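Local coordinates for protein CELL division inhibitor (PDB 1G3Q) that probably binds and hydrolyses ATP as a MinD-type ATPase of the cell division machinery, and is captured here with ADP and magnesium, at residues A[203-208]-A[215-220]; A[68-73]-A[109-114]; A[139-144]-A[149-154]. All blocks are in the same frame, centred on the assembly; numbering follows the deposited sequence.

Contact 1 of 3, residues A[203-208]-A[215-220]; sequences IREGTL and KYKPES. With ADP (adenosine-5'-diphosphate), chain C.
The Y216 ring lies against helix 201-209, resting on bare backbone with its CD2 4.2 Å from G206 CA. The same ring meets E205: OE2 lies 3.7 Å from Y216 CE2, and the carboxylate plane stands almost perpendicular (87°) to the ring. K217, the first residue to leave helical geometry, supplies the charge. Its chain bends at chi3 (66°), bringing NZ to 3.0 Å from E205 OE1 in a salt bridge, on the syn side but 33° out of the carboxylate plane. With an alanine in place of E205, the K217 ammonium would probably lose its partner here and CE2 of Y216 its carboxylate neighbour. S220 closes a type I turn begun at K217, whose carbonyl O accepts both S220 N and S220 OG (2.8 Å from OG to O); as N-cap, S220 also binds A223 N of helix 221-235. Helix 201-209 thus lies between two partners. The turn following helix 213-216 takes E205, while ADP takes a hydrogen bond with T207 OG1 (2.7 Å to O2'), a weak one from R204 NH2 to O3', and van der Waals contact of I203 with the adenine; I203 and T207 also touch T18 of helix 16-29.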
loop_
_atom_site.group_PDB
_atom_site.type_symbol
_atom_site.label_atom_id
_atom_site.label_comp_id
_atom_site.label_asym_id
_atom_site.label_seq_id
_atom_site.Cartn_x
_atom_site.Cartn_y
_atom_site.Cartn_z
ATOM N N ILE A 203 8.852 13.306 -2.563
ATOM C CA ILE A 203 8.126 12.050 -2.694
ATOM C C ILE A 203 7.925 11.721 -4.175
ATOM O O ILE A 203 8.138 10.586 -4.604
ATOM C CB ILE A 203 6.763 12.130 -1.957
ATOM C CG1 ILE A 203 7.002 12.101 -0.442
ATOM C CG2 ILE A 203 5.865 10.982 -2.384
ATOM C CD1 ILE A 203 5.734 12.267 0.412
ATOM N N ARG A 204 7.523 12.724 -4.950
ATOM C CA ARG A 204 7.318 12.551 -6.388
ATOM C C ARG A 204 8.654 12.194 -7.037
ATOM O O ARG A 204 8.721 11.350 -7.933
ATOM C CB ARG A 204 6.763 13.847 -6.999
ATOM C CG ARG A 204 6.730 13.890 -8.530
ATOM C CD ARG A 204 5.859 12.792 -9.138
ATOM N NE ARG A 204 5.781 12.906 -10.596
ATOM C CZ ARG A 204 5.306 11.960 -11.402
ATOM N NH1 ARG A 204 5.278 12.158 -12.714
ATOM N NH2 ARG A 204 4.865 10.811 -10.902
ATOM N N GLU A 205 9.724 12.831 -6.573
ATOM C CA GLU A 205 11.042 12.558 -7.124
ATOM C C GLU A 205 11.404 11.092 -6.892
ATOM O O GLU A 205 11.934 10.428 -7.786
ATOM C CB GLU A 205 12.096 13.462 -6.482
ATOM C CG GLU A 205 13.413 13.463 -7.247
ATOM C CD GLU A 205 14.449 14.412 -6.666
ATOM O OE1 GLU A 205 14.070 15.354 -5.932
ATOM O OE2 GLU A 205 15.648 14.222 -6.963
ATOM N N GLY A 206 11.116 10.590 -5.693
ATOM C CA GLY A 206 11.411 9.200 -5.389
ATOM C C GLY A 206 10.628 8.277 -6.307
ATOM O O GLY A 206 11.157 7.291 -6.824
ATOM N N THR A 207 9.356 8.601 -6.509
ATOM C CA THR A 207 8.495 7.810 -7.377
ATOM C C THR A 207 9.128 7.640 -8.759
ATOM O O THR A 207 9.242 6.526 -9.263
ATOM C CB THR A 207 7.112 8.475 -7.545
ATOM O OG1 THR A 207 6.443 8.518 -6.277
ATOM C CG2 THR A 207 6.260 7.696 -8.540
ATOM N N LEU A 208 9.543 8.750 -9.357
ATOM C CA LEU A 208 10.146 8.729 -10.684
ATOM C C LEU A 208 11.518 8.058 -10.695
ATOM O O LEU A 208 11.916 7.453 -11.689
ATOM C CB LEU A 208 10.253 10.163 -11.226
ATOM C CG LEU A 208 8.912 10.871 -11.476
ATOM C CD1 LEU A 208 9.142 12.296 -11.963
ATOM C CD2 LEU A 208 8.111 10.085 -12.506
ATOM N N LYS A 215 14.130 6.675 1.580
ATOM C CA LYS A 215 15.544 6.330 1.501
ATOM C C LYS A 215 16.321 7.249 0.558
ATOM O O LYS A 215 17.437 7.659 0.869
ATOM C CB LYS A 215 15.732 4.878 1.052
ATOM C CG LYS A 215 17.173 4.392 1.230
ATOM C CD LYS A 215 17.341 2.928 0.844
ATOM C CE LYS A 215 18.776 2.483 1.055
ATOM N NZ LYS A 215 19.006 1.085 0.606
ATOM N N TYR A 216 15.726 7.574 -0.587
ATOM C CA TYR A 216 16.377 8.427 -1.580
ATOM C C TYR A 216 16.725 9.810 -1.018
ATOM O O TYR A 216 17.842 10.290 -1.195
ATOM C CB TYR A 216 15.474 8.551 -2.818
ATOM C CG TYR A 216 16.133 9.170 -4.041
ATOM C CD1 TYR A 216 17.396 8.758 -4.470
ATOM C CD2 TYR A 216 15.467 10.133 -4.796
ATOM C CE1 TYR A 216 17.977 9.298 -5.633
ATOM C CE2 TYR A 216 16.035 10.674 -5.950
ATOM C CZ TYR A 216 17.287 10.254 -6.361
ATOM O OH TYR A 216 17.851 10.813 -7.489
ATOM N N LYS A 217 15.770 10.452 -0.346
ATOM C CA LYS A 217 16.004 11.772 0.249
ATOM C C LYS A 217 15.557 11.694 1.710
ATOM O O LYS A 217 14.507 12.216 2.089
ATOM C CB LYS A 217 15.223 12.839 -0.528
ATOM C CG LYS A 217 15.590 12.861 -2.017
ATOM C CD LYS A 217 14.908 13.983 -2.794
ATOM C CE LYS A 217 15.395 15.348 -2.337
ATOM N NZ LYS A 217 14.936 16.426 -3.253
ATOM N N PRO A 218 16.377 11.045 2.552
ATOM C CA PRO A 218 16.153 10.827 3.983
ATOM C C PRO A 218 15.911 12.020 4.908
ATOM O O PRO A 218 15.406 11.836 6.012
ATOM C CB PRO A 218 17.375 10.007 4.393
ATOM C CG PRO A 218 18.435 10.551 3.521
ATOM C CD PRO A 218 17.744 10.629 2.181
ATOM N N GLU A 219 16.263 13.229 4.483
ATOM C CA GLU A 219 16.050 14.400 5.332
ATOM C C GLU A 219 14.838 15.228 4.910
ATOM O O GLU A 219 14.543 16.257 5.515
ATOM C CB GLU A 219 17.298 15.292 5.350
ATOM C CG GLU A 219 18.493 14.716 6.117
ATOM C CD GLU A 219 18.230 14.555 7.612
ATOM O OE1 GLU A 219 17.426 15.332 8.169
ATOM O OE2 GLU A 219 18.844 13.661 8.238
ATOM N N SER A 220 14.139 14.787 3.868
ATOM C CA SER A 220 12.950 15.505 3.410
ATOM C C SER A 220 11.815 15.316 4.413
ATOM O O SER A 220 11.802 14.341 5.163
ATOM C CB SER A 220 12.502 14.982 2.044
ATOM O OG SER A 220 12.122 13.620 2.121
HETATM P PB ADP C . -2.375 5.813 -5.997
HETATM O O1B ADP C . -3.116 5.831 -7.241
HETATM O O2B ADP C . -3.282 6.080 -4.870
HETATM O O3B ADP C . -1.477 4.455 -5.690
HETATM P PA ADP C . 0.164 7.062 -6.074
HETATM O O1A ADP C . 0.730 6.532 -7.265
HETATM O O2A ADP C . 0.735 6.517 -4.870
HETATM O O3A ADP C . -1.350 6.973 -6.018
HETATM O "O5'" ADP C . 0.452 8.537 -6.099
HETATM C "C5'" ADP C . 0.023 9.438 -7.191
HETATM C "C4'" ADP C . 1.079 10.420 -7.548
HETATM O "O4'" ADP C . 1.204 11.465 -6.541
HETATM C "C3'" ADP C . 2.459 9.853 -7.663
HETATM O "O3'" ADP C . 3.102 10.340 -8.838
HETATM C "C2'" ADP C . 3.217 10.302 -6.450
HETATM O "O2'" ADP C . 4.615 10.514 -6.632
HETATM C "C1'" ADP C . 2.565 11.552 -6.036
HETATM N N9 ADP C . 2.417 11.704 -4.562
HETATM C C8 ADP C . 1.810 10.903 -3.583
HETATM N N7 ADP C . 1.873 11.356 -2.364
HETATM C C5 ADP C . 2.563 12.539 -2.505
HETATM C C6 ADP C . 2.976 13.526 -1.565
HETATM N N6 ADP C . 2.688 13.373 -0.272
HETATM N N1 ADP C . 3.679 14.637 -2.037
HETATM C C2 ADP C . 3.962 14.770 -3.369
HETATM N N3 ADP C . 3.608 13.879 -4.328
HETATM C C4 ADP C . 2.910 12.782 -3.838
#

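Contact 2 of 3, residues A[68-73]-A[109-114]; sequences NVEDAI and KDKFDF
E70 and K111 make the charged part of this contact, and I73 and F112 the apolar part. The ion pair is a long one: K111 NZ stands 3.9 Å from E70 OE2, with no hydrogen bond between them, so the attraction is mainly electrostatic. Lysine suits the position because its chain, fully extended beyond CG, can span a gap in which even the nearest CA atoms, those of E70 and K111, are 10.6 Å apart. Glutamate answers by folding: a bend at chi2 (65°) brings OE2 beside the lysine nitrogen, and the two side chains cross at about a right angle. K111 NZ also lies 4.0 Å from E70 CG, so it sits beside the methylene as much as beside the oxygen. Both residues are exposed, where water would be expected to weaken such a pair.

The apolar touch is equally light. I73 CD1 comes to the edge of the F112 ring, near its plane, 4.4 Å from CZ; the isoleucine reaches it because its chain is extended through chi2 (178°). F112 is the more buried partner, touching Y82 of strand 81-84 and making a cation-pi contact with K33, while I73 also touches L108.

Backbone bonds are local: D71 N to N68 O and A72 N to V69 O shape the short 3-10 turn. The arrangement is that of two loops meeting at one end of the alpha/beta P-loop fold, each leading into a strand of the central sheet, 74-75 and 114-118.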
loop_
_atom_site.group_PDB
_atom_site.type_symbol
_atom_site.label_atom_id
_atom_site.label_comp_id
_atom_site.label_asym_id
_atom_site.label_seq_id
_atom_site.Cartn_x
_atom_site.Cartn_y
_atom_site.Cartn_z
ATOM N N ASN A 68 3.595 -20.736 -9.418
ATOM C CA ASN A 68 3.515 -20.832 -7.967
ATOM C C ASN A 68 3.914 -19.463 -7.426
ATOM O O ASN A 68 4.849 -18.843 -7.933
ATOM C CB ASN A 68 4.470 -21.911 -7.451
ATOM C CG ASN A 68 4.080 -23.298 -7.921
ATOM O OD1 ASN A 68 2.922 -23.691 -7.804
ATOM N ND2 ASN A 68 5.043 -24.047 -8.451
ATOM N N VAL A 69 3.212 -18.987 -6.403
ATOM C CA VAL A 69 3.505 -17.671 -5.852
ATOM C C VAL A 69 4.972 -17.515 -5.437
ATOM O O VAL A 69 5.512 -16.409 -5.461
ATOM C CB VAL A 69 2.582 -17.347 -4.654
ATOM C CG1 VAL A 69 2.947 -18.211 -3.455
ATOM C CG2 VAL A 69 2.664 -15.861 -4.323
ATOM N N GLU A 70 5.617 -18.623 -5.074
ATOM C CA GLU A 70 7.024 -18.589 -4.676
ATOM C C GLU A 70 7.889 -18.031 -5.804
ATOM O O GLU A 70 8.890 -17.355 -5.554
ATOM C CB GLU A 70 7.535 -19.998 -4.342
ATOM C CG GLU A 70 7.076 -20.591 -3.020
ATOM C CD GLU A 70 5.584 -20.847 -2.956
ATOM O OE1 GLU A 70 4.971 -21.134 -4.010
ATOM O OE2 GLU A 70 5.028 -20.776 -1.838
ATOM N N ASP A 71 7.510 -18.324 -7.045
ATOM C CA ASP A 71 8.277 -17.865 -8.195
ATOM C C ASP A 71 7.988 -16.437 -8.636
ATOM O O ASP A 71 8.535 -15.973 -9.637
ATOM C CB ASP A 71 8.082 -18.820 -9.377
ATOM C CG ASP A 71 8.741 -20.163 -9.142
ATOM O OD1 ASP A 71 9.825 -20.173 -8.529
ATOM O OD2 ASP A 71 8.195 -21.198 -9.575
ATOM N N ALA A 72 7.134 -15.743 -7.892
ATOM C CA ALA A 72 6.801 -14.362 -8.213
ATOM C C ALA A 72 7.313 -13.441 -7.111
ATOM O O ALA A 72 6.951 -12.270 -7.045
ATOM C CB ALA A 72 5.293 -14.208 -8.384
ATOM N N ILE A 73 8.165 -13.981 -6.243
ATOM C CA ILE A 73 8.743 -13.191 -5.157
ATOM C C ILE A 73 10.153 -12.748 -5.546
ATOM O O ILE A 73 11.032 -13.574 -5.796
ATOM C CB ILE A 73 8.797 -14.000 -3.843
ATOM C CG1 ILE A 73 7.364 -14.313 -3.380
ATOM C CG2 ILE A 73 9.552 -13.216 -2.776
ATOM C CD1 ILE A 73 7.284 -15.146 -2.123
ATOM N N LYS A 109 1.798 -15.641 4.588
ATOM C CA LYS A 109 1.787 -15.085 5.935
ATOM C C LYS A 109 2.946 -15.491 6.841
ATOM O O LYS A 109 3.474 -14.661 7.580
ATOM C CB LYS A 109 0.466 -15.439 6.623
ATOM C CG LYS A 109 0.295 -14.810 7.995
ATOM C CD LYS A 109 -1.033 -15.199 8.627
ATOM C CE LYS A 109 -1.218 -14.511 9.972
ATOM N NZ LYS A 109 -2.514 -14.887 10.613
ATOM N N ASP A 110 3.339 -16.759 6.783
ATOM C CA ASP A 110 4.409 -17.269 7.633
ATOM C C ASP A 110 5.839 -16.930 7.221
ATOM O O ASP A 110 6.780 -17.230 7.960
ATOM C CB ASP A 110 4.282 -18.789 7.753
ATOM C CG ASP A 110 4.303 -19.482 6.405
ATOM O OD1 ASP A 110 3.365 -19.263 5.602
ATOM O OD2 ASP A 110 5.258 -20.245 6.143
ATOM N N LYS A 111 6.017 -16.310 6.059
ATOM C CA LYS A 111 7.360 -15.984 5.589
ATOM C C LYS A 111 7.773 -14.522 5.733
ATOM O O LYS A 111 8.899 -14.163 5.394
ATOM C CB LYS A 111 7.508 -16.402 4.123
ATOM C CG LYS A 111 7.316 -17.891 3.890
ATOM C CD LYS A 111 7.580 -18.279 2.443
ATOM C CE LYS A 111 7.458 -19.786 2.257
ATOM N NZ LYS A 111 7.811 -20.206 0.870
ATOM N N PHE A 112 6.875 -13.680 6.236
ATOM C CA PHE A 112 7.176 -12.256 6.382
ATOM C C PHE A 112 6.618 -11.668 7.669
ATOM O O PHE A 112 5.658 -12.190 8.232
ATOM C CB PHE A 112 6.589 -11.478 5.198
ATOM C CG PHE A 112 7.146 -11.888 3.867
ATOM C CD1 PHE A 112 8.334 -11.339 3.396
ATOM C CD2 PHE A 112 6.510 -12.864 3.107
ATOM C CE1 PHE A 112 8.884 -11.757 2.189
ATOM C CE2 PHE A 112 7.052 -13.292 1.896
ATOM C CZ PHE A 112 8.243 -12.738 1.437
ATOM N N ASP A 113 7.223 -10.574 8.123
ATOM C CA ASP A 113 6.761 -9.880 9.318
ATOM C C ASP A 113 5.606 -8.974 8.909
ATOM O O ASP A 113 4.648 -8.784 9.661
ATOM C CB ASP A 113 7.881 -9.029 9.920
ATOM C CG ASP A 113 8.997 -9.866 10.494
ATOM O OD1 ASP A 113 8.682 -10.878 11.150
ATOM O OD2 ASP A 113 10.177 -9.513 10.304
ATOM N N PHE A 114 5.712 -8.423 7.704
ATOM C CA PHE A 114 4.696 -7.537 7.157
ATOM C C PHE A 114 4.468 -7.823 5.681
ATOM O O PHE A 114 5.419 -8.011 4.919
ATOM C CB PHE A 114 5.126 -6.073 7.288
ATOM C CG PHE A 114 5.024 -5.524 8.679
ATOM C CD1 PHE A 114 3.813 -5.024 9.155
ATOM C CD2 PHE A 114 6.135 -5.504 9.514
ATOM C CE1 PHE A 114 3.713 -4.506 10.447
ATOM C CE2 PHE A 114 6.046 -4.991 10.806
ATOM C CZ PHE A 114 4.831 -4.491 11.273
#

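Contact 3 of 3, residues A[139-144]-A[149-154]; sequences LVTNPE and TDTMKV
T151 OG1, facing V140 and T141 of the strand, is gripped by two groups from beyond these segments: it donates to C147 O one turn back in its own helix and accepts from G10 N in the nucleotide-binding loop. With strand 136-141 the same oxygen makes only van der Waals contact, 3.6 Å from V140 O and 3.7 Å from T141 CB; V140 O is instead hydrogen-bonded to S9 OG. The methyl branch serves the apolar side. With CG2 anti to the backbone N and OG1 beside it (chi1 -58°), T151 CG2 rests 3.7 Å from L139 CB, so one small residue offers a hydroxyl to the loop and a methyl to the leucine. Threonine is also short enough to fit where the T141 and T151 CA atoms are 6.5 Å apart. T141 turns its hydroxyl onward along its own chain: OG1 donates to N142 O at 3.0 Å, in the carbonyl plane on a lone pair.

Strand 139-141 and the helical segment 149-154 run nearly antiparallel (169°), their axes 8.5 Å apart at closest approach, as expected in the beta-alpha-beta unit 136-141, 145-160, 164-173. V140 points the other way, its side chain about 6 Å from ADP at the nearest atoms. The chemistry implies a buried interface in which no hydrogen bond joins the two segments; van der Waals contact does the joining, while the hydroxyl of T151 is satisfied from outside and ties helix 145-160 to the P-loop.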
loop_
_atom_site.group_PDB
_atom_site.type_symbol
_atom_site.label_atom_id
_atom_site.label_comp_id
_atom_site.label_asym_id
_atom_site.label_seq_id
_atom_site.Cartn_x
_atom_site.Cartn_y
_atom_site.Cartn_z
ATOM N N LEU A 139 -6.055 3.062 6.021
ATOM C CA LEU A 139 -6.765 3.945 5.111
ATOM C C LEU A 139 -5.879 5.084 4.634
ATOM O O LEU A 139 -5.191 5.725 5.429
ATOM C CB LEU A 139 -8.013 4.520 5.796
ATOM C CG LEU A 139 -8.900 3.550 6.587
ATOM C CD1 LEU A 139 -10.142 4.295 7.075
ATOM C CD2 LEU A 139 -9.302 2.371 5.722
ATOM N N VAL A 140 -5.889 5.325 3.327
ATOM C CA VAL A 140 -5.105 6.406 2.746
ATOM C C VAL A 140 -6.082 7.392 2.119
ATOM O O VAL A 140 -6.932 7.007 1.318
ATOM C CB VAL A 140 -4.139 5.891 1.656
ATOM C CG1 VAL A 140 -3.388 7.056 1.042
ATOM C CG2 VAL A 140 -3.161 4.893 2.259
ATOM N N THR A 141 -5.960 8.660 2.490
ATOM C CA THR A 141 -6.856 9.682 1.974
ATOM C C THR A 141 -6.166 11.030 1.834
ATOM O O THR A 141 -5.086 11.249 2.381
ATOM C CB THR A 141 -8.063 9.870 2.913
ATOM O OG1 THR A 141 -8.968 10.831 2.353
ATOM C CG2 THR A 141 -7.593 10.368 4.275
ATOM N N ASN A 142 -6.798 11.927 1.086
ATOM C CA ASN A 142 -6.275 13.271 0.903
ATOM C C ASN A 142 -7.180 14.196 1.716
ATOM O O ASN A 142 -8.241 13.775 2.173
ATOM C CB ASN A 142 -6.284 13.658 -0.576
ATOM C CG ASN A 142 -5.389 12.761 -1.413
ATOM O OD1 ASN A 142 -4.340 12.305 -0.949
ATOM N ND2 ASN A 142 -5.790 12.514 -2.655
ATOM N N PRO A 143 -6.767 15.458 1.917
ATOM C CA PRO A 143 -7.548 16.434 2.688
ATOM C C PRO A 143 -8.862 16.923 2.065
ATOM O O PRO A 143 -9.321 18.019 2.381
ATOM C CB PRO A 143 -6.558 17.584 2.895
ATOM C CG PRO A 143 -5.215 16.914 2.809
ATOM C CD PRO A 143 -5.416 15.978 1.650
ATOM N N GLU A 144 -9.462 16.125 1.185
ATOM C CA GLU A 144 -10.727 16.503 0.551
ATOM C C GLU A 144 -11.876 15.789 1.251
ATOM O O GLU A 144 -11.825 14.578 1.451
ATOM C CB GLU A 144 -10.734 16.114 -0.929
ATOM C CG GLU A 144 -9.793 16.914 -1.814
ATOM C CD GLU A 144 -9.855 16.465 -3.265
ATOM O OE1 GLU A 144 -9.550 15.282 -3.535
ATOM O OE2 GLU A 144 -10.214 17.290 -4.135
ATOM N N THR A 149 -14.807 11.076 3.146
ATOM C CA THR A 149 -16.052 10.328 3.288
ATOM C C THR A 149 -16.039 9.036 2.475
ATOM O O THR A 149 -16.516 8.002 2.938
ATOM C CB THR A 149 -17.280 11.185 2.880
ATOM O OG1 THR A 149 -17.127 11.651 1.533
ATOM C CG2 THR A 149 -17.417 12.383 3.802
ATOM N N ASP A 150 -15.490 9.087 1.266
ATOM C CA ASP A 150 -15.423 7.894 0.431
ATOM C C ASP A 150 -14.529 6.841 1.078
ATOM O O ASP A 150 -14.894 5.667 1.154
ATOM C CB ASP A 150 -14.891 8.246 -0.964
ATOM C CG ASP A 150 -15.953 8.869 -1.850
ATOM O OD1 ASP A 150 -17.031 9.215 -1.326
ATOM O OD2 ASP A 150 -15.708 9.016 -3.067
ATOM N N THR A 151 -13.360 7.265 1.549
ATOM C CA THR A 151 -12.420 6.350 2.188
ATOM C C THR A 151 -13.026 5.798 3.475
ATOM O O THR A 151 -12.822 4.637 3.828
ATOM C CB THR A 151 -11.089 7.056 2.508
ATOM O OG1 THR A 151 -10.530 7.583 1.296
ATOM C CG2 THR A 151 -10.104 6.077 3.129
ATOM N N MET A 152 -13.779 6.641 4.171
ATOM C CA MET A 152 -14.434 6.234 5.407
ATOM C C MET A 152 -15.349 5.055 5.102
ATOM O O MET A 152 -15.350 4.053 5.816
ATOM C CB MET A 152 -15.263 7.389 5.959
ATOM C CG MET A 152 -15.976 7.085 7.260
ATOM S SD MET A 152 -17.209 8.350 7.611
ATOM C CE MET A 152 -16.213 9.845 7.397
ATOM N N LYS A 153 -16.125 5.185 4.030
ATOM C CA LYS A 153 -17.047 4.136 3.616
ATOM C C LYS A 153 -16.316 2.821 3.375
ATOM O O LYS A 153 -16.807 1.753 3.745
ATOM C CB LYS A 153 -17.793 4.557 2.347
ATOM C CG LYS A 153 -18.757 5.718 2.554
ATOM C CD LYS A 153 -19.515 6.037 1.275
ATOM C CE LYS A 153 -20.517 7.159 1.488
ATOM N NZ LYS A 153 -21.236 7.490 0.225
ATOM N N VAL A 154 -15.146 2.898 2.749
ATOM C CA VAL A 154 -14.364 1.700 2.485
ATOM C C VAL A 154 -13.968 1.075 3.819
ATOM O O VAL A 154 -14.063 -0.136 3.998
ATOM C CB VAL A 154 -13.088 2.027 1.674
ATOM C CG1 VAL A 154 -12.239 0.777 1.514
ATOM C CG2 VAL A 154 -13.472 2.583 0.309
#

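Along the chain the order is contact 2, contact 3, contact 1, each closing before the next opens. All three belong to one layered alpha/beta domain built on a single mixed sheet, yet none touches another. The centres of contact 1 and contact 2 lie about 27 Å apart. Those of contact 1 and contact 3 are about 24 Å apart. Between contact 2 and contact 3, on opposite sides of the chain's centre, the centres are about 29 Å apart. Contact 2 joins loops that enter strands 74-75 and 114-118, away from the nucleotide. Contacts 1 and 3 approach the nucleotide from different parts: helix 201-209 binds the ribose, whereas strand 136-141 and helix 145-160 back the P-loop.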